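Local coordinates for protein microbial serine proteinases; subtilisin (Bacillus subtilis, PDB 2GKO) that probably hydrolyses peptide bonds as a cold-adapted, calcium-loaded subtilisin, a serine endopeptidase of the subtilase family, at residues 102-107 and 137-142; 11-16 and 256-261; 42-47 and 71-76; 291-294 and 299-302. All blocks are in the same frame, centred on the assembly; numbering follows the deposited sequence.

Contact 1 of 4, residues 102-107 and 137-142. With PMS (phenylmethanesulfonic acid), chain G.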
# COMPACT_ATOMS: atom_id res chain seq x y z
N LYS A 102 7.04 0.81 13.06
CA LYS A 102 8.27 1.44 12.56
C LYS A 102 9.28 0.32 12.33
O LYS A 102 9.67 -0.36 13.26
CB LYS A 102 8.79 2.51 13.51
CG LYS A 102 10.01 3.25 13.02
CD LYS A 102 10.35 4.40 13.95
CE LYS A 102 11.53 5.18 13.41
NZ LYS A 102 11.89 6.36 14.27
N VAL A 103 9.65 0.13 11.07
CA VAL A 103 10.65 -0.87 10.66
C VAL A 103 11.87 -0.28 9.96
O VAL A 103 12.86 -1.01 9.73
CB VAL A 103 10.01 -1.95 9.77
CG1 VAL A 103 8.80 -2.52 10.45
CG2 VAL A 103 9.66 -1.42 8.35
N LEU A 104 11.82 1.00 9.61
CA LEU A 104 12.91 1.71 8.94
C LEU A 104 13.40 2.72 9.96
O LEU A 104 12.68 3.64 10.34
CB LEU A 104 12.40 2.37 7.67
CG LEU A 104 11.73 1.45 6.65
CD1 LEU A 104 11.29 2.22 5.40
CD2 LEU A 104 12.66 0.35 6.25
N GLY A 105 14.60 2.48 10.45
CA GLY A 105 15.05 3.09 11.69
C GLY A 105 15.88 4.29 11.38
O GLY A 105 16.43 4.40 10.27
N ASP A 106 15.99 5.18 12.35
CA ASP A 106 16.70 6.43 12.14
C ASP A 106 18.21 6.17 12.12
O ASP A 106 18.73 5.33 12.87
CB ASP A 106 16.36 7.52 13.19
CG ASP A 106 14.88 7.56 13.57
OD1 ASP A 106 14.01 7.92 12.74
OD2 ASP A 106 14.50 7.25 14.73
N ASP A 107 18.90 6.81 11.19
CA ASP A 107 18.27 7.31 9.97
C ASP A 107 19.23 7.06 8.82
O ASP A 107 20.45 6.95 9.00
CB ASP A 107 17.80 8.78 10.09
CG ASP A 107 16.32 8.95 9.79
OD1 ASP A 107 15.97 9.88 9.04
OD2 ASP A 107 15.42 8.23 10.28
N MET A 137 3.65 -2.58 2.79
CA MET A 137 5.10 -2.38 2.75
C MET A 137 5.47 -1.52 1.54
O MET A 137 5.63 -2.00 0.42
CB MET A 137 5.87 -3.70 2.74
CG MET A 137 5.86 -4.31 4.10
SD MET A 137 6.91 -5.74 4.24
CE MET A 137 5.93 -6.91 3.51
N SER A 138 5.59 -0.23 1.80
CA SER A 138 6.02 0.73 0.80
C SER A 138 7.53 0.81 0.83
O SER A 138 8.13 1.82 1.23
CB SER A 138 5.34 2.07 1.04
OG SER A 138 4.00 2.02 0.64
N LEU A 139 8.15 -0.30 0.44
CA LEU A 139 9.59 -0.42 0.53
C LEU A 139 9.99 -1.52 -0.42
O LEU A 139 9.18 -2.35 -0.83
CB LEU A 139 10.03 -0.70 1.97
CG LEU A 139 9.46 -1.92 2.68
CD1 LEU A 139 10.27 -3.16 2.34
CD2 LEU A 139 9.41 -1.72 4.20
N GLY A 140 11.25 -1.51 -0.82
CA GLY A 140 11.69 -2.52 -1.76
C GLY A 140 13.18 -2.54 -1.90
O GLY A 140 13.86 -1.58 -1.55
N SER A 141 13.68 -3.65 -2.40
CA SER A 141 15.08 -3.81 -2.72
C SER A 141 15.16 -4.77 -3.90
O SER A 141 14.26 -5.56 -4.13
CB SER A 141 15.82 -4.34 -1.48
OG SER A 141 16.91 -5.18 -1.79
N SER A 142 16.23 -4.69 -4.68
CA SER A 142 16.41 -5.57 -5.84
C SER A 142 16.66 -7.00 -5.40
O SER A 142 16.37 -7.93 -6.16
CB SER A 142 17.59 -5.10 -6.70
OG SER A 142 18.75 -4.96 -5.91
C PMS G . 9.96 4.17 -1.37
S PMS G . 8.82 3.32 -2.27
C1 PMS G . 9.62 5.65 -1.20
C2 PMS G . 10.09 6.59 -2.10
C3 PMS G . 9.81 7.95 -1.93
C4 PMS G . 9.08 8.36 -0.82
C5 PMS G . 8.64 7.43 0.11
C6 PMS G . 8.92 6.08 -0.08
O2S PMS G . 9.36 2.00 -2.49
O1S PMS G . 8.53 4.15 -3.43

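Contact 2 of 4, residues 11-16 and 256-261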
# COMPACT_ATOMS: atom_id res chain seq x y z
N LYS A 11 -9.59 10.59 -5.72
CA LYS A 11 -10.67 10.76 -6.68
C LYS A 11 -10.58 9.69 -7.76
O LYS A 11 -11.57 9.12 -8.17
CB LYS A 11 -10.66 12.15 -7.30
CG LYS A 11 -11.00 13.27 -6.34
CD LYS A 11 -11.23 14.58 -7.12
CE LYS A 11 -11.77 15.70 -6.26
NZ LYS A 11 -10.70 16.44 -5.54
N ALA A 12 -9.36 9.39 -8.22
CA ALA A 12 -9.19 8.37 -9.25
C ALA A 12 -9.60 6.98 -8.81
O ALA A 12 -10.34 6.29 -9.50
CB ALA A 12 -7.77 8.36 -9.76
N ILE A 13 -9.15 6.55 -7.64
CA ILE A 13 -9.51 5.23 -7.19
C ILE A 13 -11.01 5.15 -6.77
O ILE A 13 -11.60 4.08 -6.86
CB ILE A 13 -8.52 4.69 -6.08
CG1 ILE A 13 -8.61 3.18 -5.95
CG2 ILE A 13 -8.72 5.35 -4.74
CD1 ILE A 13 -7.39 2.57 -5.23
N TYR A 14 -11.59 6.27 -6.35
CA TYR A 14 -13.03 6.34 -6.03
C TYR A 14 -13.86 6.51 -7.30
O TYR A 14 -15.08 6.28 -7.28
CB TYR A 14 -13.33 7.50 -5.06
CG TYR A 14 -13.39 7.01 -3.64
CD1 TYR A 14 -14.60 6.79 -3.01
CD2 TYR A 14 -12.22 6.68 -2.96
CE1 TYR A 14 -14.65 6.27 -1.70
CE2 TYR A 14 -12.26 6.16 -1.68
CZ TYR A 14 -13.47 5.97 -1.05
OH TYR A 14 -13.50 5.46 0.22
N ASN A 15 -13.19 6.90 -8.38
CA ASN A 15 -13.84 7.14 -9.68
C ASN A 15 -14.95 8.19 -9.56
O ASN A 15 -16.09 7.96 -9.95
CB ASN A 15 -14.35 5.82 -10.26
CG ASN A 15 -14.55 5.86 -11.79
OD1 ASN A 15 -14.89 4.84 -12.38
ND2 ASN A 15 -14.35 7.02 -12.42
N ASN A 16 -14.59 9.34 -9.01
CA ASN A 16 -15.51 10.46 -8.86
C ASN A 16 -14.74 11.77 -8.86
O ASN A 16 -13.99 12.05 -7.92
CB ASN A 16 -16.32 10.29 -7.57
CG ASN A 16 -17.35 11.37 -7.37
OD1 ASN A 16 -17.35 12.40 -8.04
ND2 ASN A 16 -18.26 11.15 -6.42
N ALA A 256 -3.88 -0.73 -0.48
CA ALA A 256 -4.09 -1.32 0.86
C ALA A 256 -5.38 -0.77 1.45
O ALA A 256 -6.15 -1.50 2.07
CB ALA A 256 -2.92 -1.00 1.78
N GLY A 257 -5.61 0.52 1.27
CA GLY A 257 -6.85 1.18 1.66
C GLY A 257 -8.06 0.60 0.95
O GLY A 257 -9.09 0.29 1.57
N LEU A 258 -7.94 0.39 -0.36
CA LEU A 258 -9.02 -0.24 -1.11
C LEU A 258 -9.30 -1.64 -0.59
O LEU A 258 -10.47 -2.01 -0.42
CB LEU A 258 -8.73 -0.28 -2.60
CG LEU A 258 -9.88 -0.83 -3.45
CD1 LEU A 258 -11.15 0.04 -3.22
CD2 LEU A 258 -9.49 -0.89 -4.92
N ALA A 259 -8.25 -2.41 -0.33
CA ALA A 259 -8.39 -3.76 0.22
C ALA A 259 -9.17 -3.72 1.53
O ALA A 259 -10.05 -4.55 1.75
CB ALA A 259 -7.02 -4.41 0.43
N ALA A 260 -8.86 -2.76 2.39
CA ALA A 260 -9.54 -2.62 3.68
C ALA A 260 -11.01 -2.24 3.52
O ALA A 260 -11.87 -2.76 4.22
CB ALA A 260 -8.83 -1.62 4.54
N LYS A 261 -11.28 -1.34 2.59
CA LYS A 261 -12.64 -0.92 2.25
C LYS A 261 -13.45 -2.13 1.76
O LYS A 261 -14.63 -2.30 2.14
CB LYS A 261 -12.57 0.17 1.17
CG LYS A 261 -13.87 0.87 0.88
CD LYS A 261 -13.65 2.06 -0.05
CE LYS A 261 -14.97 2.61 -0.59
NZ LYS A 261 -15.81 3.23 0.45

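Contact 3 of 4, residues 42-47 and 71-76. With PMS (phenylmethanesulfonic acid), chain G.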
# COMPACT_ATOMS: atom_id res chain seq x y z
N PRO A 42 -3.50 15.44 12.88
CA PRO A 42 -4.96 15.58 13.02
C PRO A 42 -5.80 14.71 12.11
O PRO A 42 -6.91 14.38 12.45
CB PRO A 42 -5.23 17.06 12.70
CG PRO A 42 -3.97 17.67 12.38
CD PRO A 42 -2.84 16.72 12.65
N ASP A 43 -5.27 14.36 10.94
CA ASP A 43 -6.01 13.53 10.00
C ASP A 43 -5.74 12.04 10.16
O ASP A 43 -6.30 11.26 9.42
CB ASP A 43 -5.66 13.91 8.56
CG ASP A 43 -5.90 15.37 8.26
OD1 ASP A 43 -6.68 16.03 8.98
OD2 ASP A 43 -5.33 15.92 7.31
N LEU A 44 -4.93 11.68 11.15
CA LEU A 44 -4.62 10.25 11.43
C LEU A 44 -4.91 9.80 12.84
O LEU A 44 -5.19 8.64 13.06
CB LEU A 44 -3.14 9.95 11.14
CG LEU A 44 -2.66 10.18 9.72
CD1 LEU A 44 -1.15 10.00 9.63
CD2 LEU A 44 -3.35 9.22 8.79
N SER A 45 -4.88 10.73 13.79
CA SER A 45 -4.86 10.40 15.22
C SER A 45 -6.02 9.52 15.65
O SER A 45 -5.86 8.60 16.46
CB SER A 45 -4.87 11.70 16.02
OG SER A 45 -4.88 11.40 17.42
N ASN A 46 -7.19 9.81 15.13
CA ASN A 46 -8.38 9.09 15.53
C ASN A 46 -8.42 7.65 15.03
O ASN A 46 -9.23 6.86 15.51
CB ASN A 46 -9.61 9.83 15.05
CG ASN A 46 -10.47 10.33 16.20
OD1 ASN A 46 -9.99 11.01 17.12
ND2 ASN A 46 -11.75 10.03 16.13
N ASN A 47 -7.59 7.32 14.04
CA ASN A 47 -7.49 5.96 13.53
C ASN A 47 -6.33 5.17 14.14
O ASN A 47 -6.20 3.99 13.88
CB ASN A 47 -7.42 5.93 12.01
CG ASN A 47 -8.77 6.16 11.38
OD1 ASN A 47 -9.79 5.85 11.99
ND2 ASN A 47 -8.79 6.65 10.14
N HIS A 71 7.81 9.43 5.25
CA HIS A 71 7.27 8.36 4.38
C HIS A 71 6.11 7.61 5.00
O HIS A 71 5.09 7.39 4.37
CB HIS A 71 8.35 7.33 4.07
CG HIS A 71 9.50 7.84 3.28
ND1 HIS A 71 10.53 7.02 2.86
CD2 HIS A 71 9.79 9.07 2.82
CE1 HIS A 71 11.41 7.73 2.18
NE2 HIS A 71 10.99 8.98 2.14
N GLY A 72 6.29 7.11 6.22
CA GLY A 72 5.29 6.32 6.87
C GLY A 72 4.01 7.12 7.09
O GLY A 72 2.92 6.60 6.92
N THR A 73 4.16 8.38 7.48
CA THR A 73 3.00 9.24 7.69
C THR A 73 2.26 9.46 6.37
O THR A 73 1.02 9.42 6.34
CB THR A 73 3.43 10.56 8.36
OG1 THR A 73 4.03 10.29 9.64
CG2 THR A 73 2.20 11.42 8.68
N HIS A 74 3.01 9.67 5.30
CA HIS A 74 2.47 9.92 3.95
C HIS A 74 1.66 8.71 3.46
O HIS A 74 0.50 8.80 3.04
CB HIS A 74 3.64 10.29 3.00
CG HIS A 74 3.20 10.94 1.73
ND1 HIS A 74 2.55 10.26 0.74
CD2 HIS A 74 3.30 12.23 1.30
CE1 HIS A 74 2.23 11.10 -0.23
NE2 HIS A 74 2.66 12.30 0.09
N VAL A 75 2.27 7.54 3.59
CA VAL A 75 1.67 6.29 3.24
C VAL A 75 0.40 6.02 4.04
O VAL A 75 -0.61 5.63 3.48
CB VAL A 75 2.75 5.18 3.42
CG1 VAL A 75 2.17 3.79 3.34
CG2 VAL A 75 3.84 5.37 2.37
N ALA A 76 0.48 6.21 5.36
CA ALA A 76 -0.69 6.03 6.21
C ALA A 76 -1.85 6.94 5.78
O ALA A 76 -3.00 6.50 5.74
CB ALA A 76 -0.35 6.28 7.63
C PMS G . 9.96 4.17 -1.37
S PMS G . 8.82 3.32 -2.27
C1 PMS G . 9.62 5.65 -1.20
C2 PMS G . 10.09 6.59 -2.10
C3 PMS G . 9.81 7.95 -1.93
C4 PMS G . 9.08 8.36 -0.82
C5 PMS G . 8.64 7.43 0.11
C6 PMS G . 8.92 6.08 -0.08
O2S PMS G . 9.36 2.00 -2.49
O1S PMS G . 8.53 4.15 -3.43

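Contact 4 of 4, residues 291-294 and 299-302. With CA (calcium ion), chain D.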
# COMPACT_ATOMS: atom_id res chain seq x y z
N ASN A 291 5.10 2.56 -20.65
CA ASN A 291 6.03 1.66 -21.31
C ASN A 291 5.71 0.22 -20.98
O ASN A 291 5.58 -0.13 -19.82
CB ASN A 291 7.48 1.97 -20.90
CG ASN A 291 7.97 3.36 -21.33
OD1 ASN A 291 7.20 4.24 -21.68
ND2 ASN A 291 9.27 3.53 -21.30
N SER A 292 5.54 -0.61 -22.01
CA SER A 292 5.22 -2.04 -21.89
C SER A 292 3.78 -2.32 -21.42
O SER A 292 3.43 -3.47 -21.17
CB SER A 292 6.22 -2.81 -20.99
OG SER A 292 7.54 -2.66 -21.48
N ALA A 293 2.97 -1.29 -21.30
CA ALA A 293 1.55 -1.50 -21.03
C ALA A 293 0.84 -1.81 -22.34
O ALA A 293 1.20 -1.28 -23.40
CB ALA A 293 0.94 -0.29 -20.37
N GLY A 294 -0.17 -2.67 -22.27
CA GLY A 294 -1.03 -2.91 -23.41
C GLY A 294 -2.26 -3.67 -23.00
O GLY A 294 -2.61 -3.77 -21.83
N ILE A 299 3.32 -6.29 -17.95
CA ILE A 299 4.38 -6.15 -16.94
C ILE A 299 4.43 -4.76 -16.31
O ILE A 299 5.06 -4.58 -15.27
CB ILE A 299 5.79 -6.51 -17.51
CG1 ILE A 299 6.18 -5.56 -18.65
CG2 ILE A 299 5.84 -7.97 -17.94
CD1 ILE A 299 7.57 -5.81 -19.17
N ALA A 300 3.80 -3.78 -16.94
CA ALA A 300 3.78 -2.42 -16.42
C ALA A 300 2.74 -2.23 -15.34
O ALA A 300 2.99 -1.57 -14.33
CB ALA A 300 3.53 -1.45 -17.53
N SER A 301 1.57 -2.82 -15.55
CA SER A 301 0.39 -2.52 -14.76
C SER A 301 -0.31 -3.74 -14.16
O SER A 301 -1.30 -3.58 -13.47
CB SER A 301 -0.59 -1.73 -15.62
OG SER A 301 -1.03 -2.50 -16.73
N GLY A 302 0.23 -4.94 -14.38
CA GLY A 302 -0.43 -6.16 -13.98
C GLY A 302 -1.83 -6.23 -14.60
O GLY A 302 -2.01 -5.91 -15.78
CA CA D . -3.07 -3.84 -19.62
O HOH W 1 -3.33 -3.74 -17.20

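Contact 1 of 4, residues 102-107 and 137-142
Leu139 meets Val103 and Leu104 through little more than one methyl group, a good illustration of how two loops can be joined with hardly any buried surface. At CA, Leu139 already lies 3.9 Å from O2S of the bound phenylmethanesulfonic acid. CB then heads for the 102-107 loop, and CG sits wedged between the backbone N and the carbonyl carbon (chi1 58°). At this branch CD1 turns away from 102-107, and CD2 is the tip that touches: it lies 4.2 Å from Val103 CG2 and, less closely, 4.4 Å from Leu104 CD2. The Val103 and Leu139 side chains cross at about a right angle, so they meet at a point and not along their length. The side chain of Leu139 also rests on Pro179, and Val103 is backed by Ile115 and Ala118 of helix 112-129. Further along the first loop, Lys102 NZ reaches Asp106 OD2 at 2.8 Å on its syn side, 27° out of the carboxylate plane; Arg68 and Thr66 join this cluster. Ser138 is the centre of an inverse gamma turn that delivers Leu139 to the cleft, and its O lies 3.9 Å from the ligand sulfur. Both loops leave the carboxyl ends of parallel strands flanking strand 29-34, the usual place for the substrate cleft of a subtilisin fold.

Contact 2 of 4, residues 11-16 and 256-261
Three groups grip Tyr14 OH: Val92 O, its strongest partner, Ser23 N, and, across the contact, Lys261 NZ in a weak hydrogen bond of 3.2 Å. The lysine comes to the phenol with its aliphatic end as well, CE lying 3.3 Å from Tyr14 OH and 3.7 Å from Tyr14 CZ. Its chain runs extended until the last torsion, where a bend (chi4 68°) turns NZ, which also bonds to Ser23 O. One loop residue thus serves both side chains. A phenylalanine in place of Tyr14 would probably leave Val92 O and Ser23 N without this mate and Lys261 NZ held by fewer bonds. Beside the polar pair, Ile13 CD1 touches both Leu258 CB and Leu258 CD2 at 4.1 Å, with Phe305 and Ala306 of the C-terminal region close by. Helix 8-14 finishes directly after these residues in a Schellman motif: Asn15 has positive phi, and Asn16 N bonds to Lys11 O. The chemistry is divided between an apolar patch at Ile13 and Leu258 and an ammonium-phenol pair at Tyr14 and Lys261, and it implies that the N-terminal helix is fixed on helix 248-265 by apolar packing and by bonds shared with Ser23, more than by a strong direct bond.

Contact 3 of 4, residues 42-47 and 71-76
Leu44 packs on Thr73 and Ala76 of helix 71-80, whose first turns carry the His-Gly-Thr-His-Val-Ala-Gly signature of the subtilase family. The tight part of the contact belongs to this one leucine. Its CD1 spans both partners, 3.8 Å from Thr73 CG2 and 4.3 Å from Ala76 CB, while CD2 rests against the Ala76 backbone, 4.1 Å from its carbonyl carbon. Thr73 can offer a methyl because its hydroxyl is turned the other way: CG2 stands opposite the backbone N, and OG1 is occupied by Asp67 and Asn38. Thr236 and Val37 close in on the leucine from outside the two segments. Everything beyond it is looser. The chain leaves Leu44 through a turn in which Asn47 N bonds to Leu44 O at 2.9 Å; Ser45 and Asn46 do not reach the helix, and Asn46 is exposed. At the start of the helix, remote from the leucine, His71 is partly exposed and looks into the cleft; in subtilases this histidine belongs to the catalytic triad, and its place beside Asp34 is consistent with that. The phenyl ring of the bound phenylmethanesulfonic acid puts C5 over the centre of the imidazole, 3.2 Å above its plane. An alanine here would probably deprive that ring of its flat support and allow it to shift, leaving the ligand more dependent on Ser249 and Asn168. The closest approach of the pair is between ligand C5 and His71 CG, at 3.3 Å.

Contact 4 of 4, residues 291-294 and 299-302
Ile299 opens the second segment by leaning on Ser292, CG1 of the isoleucine lying 3.6 Å from CB of the serine. Its CG1 sits between the backbone N and the carbonyl carbon (chi1 62°), a rotation that brings CD1 alongside the same serine. Next comes Ala300, whose single methyl is shared among three residues: CB is 3.3 Å from Asn291 O, 4.0 Å from Ser292 C and 4.0 Å from Ala293 CB. Asn291 O also takes a bond from Arg208. Ser301 turns to the metal without binding it. A water donates to its OG at 2.7 Å, and the same hydroxyl bonds to Asp298 OD1, so the serine positions two ligands from the second shell. Gly302, with positive phi, completes the water's seat, its O accepting a second hydrogen at 2.9 Å. With both hydrogens engaged, the water presents its oxygen to the calcium ion at 2.4 Å. The first segment supplies Gly294 O, 2.3 Å from the ion, and Asp286, Ile287, Gly296 and Asp298 complete a six-ligand shell. The arrangement is that of a calcium-binding loop, closed on itself by methyl packing at Ala300 and fastened at its end by a metal-bound water.

Overall arrangement
Contact 2 opens first, at helix 8-14, and closes only at 256-261 of helix 248-265, so it embraces most of the chain. Within that long loop come two shorter ones in series: contact 3 ties the loop before strand 48-53 to helix 71-80, and contact 1 then joins the loops following strands 97-102 and 133-137. Contact 4 follows contact 2 and closes a small calcium loop near the C terminus; no contact crosses another. Contacts 1 and 3 meet directly, Ser138 OG lying 3.7 Å from Val75 CG1, and both border the phenylmethanesulfonic acid. Contact 4 is remote, its centre about 31 Å from that of contact 3, on the opposite side of the chain's centre.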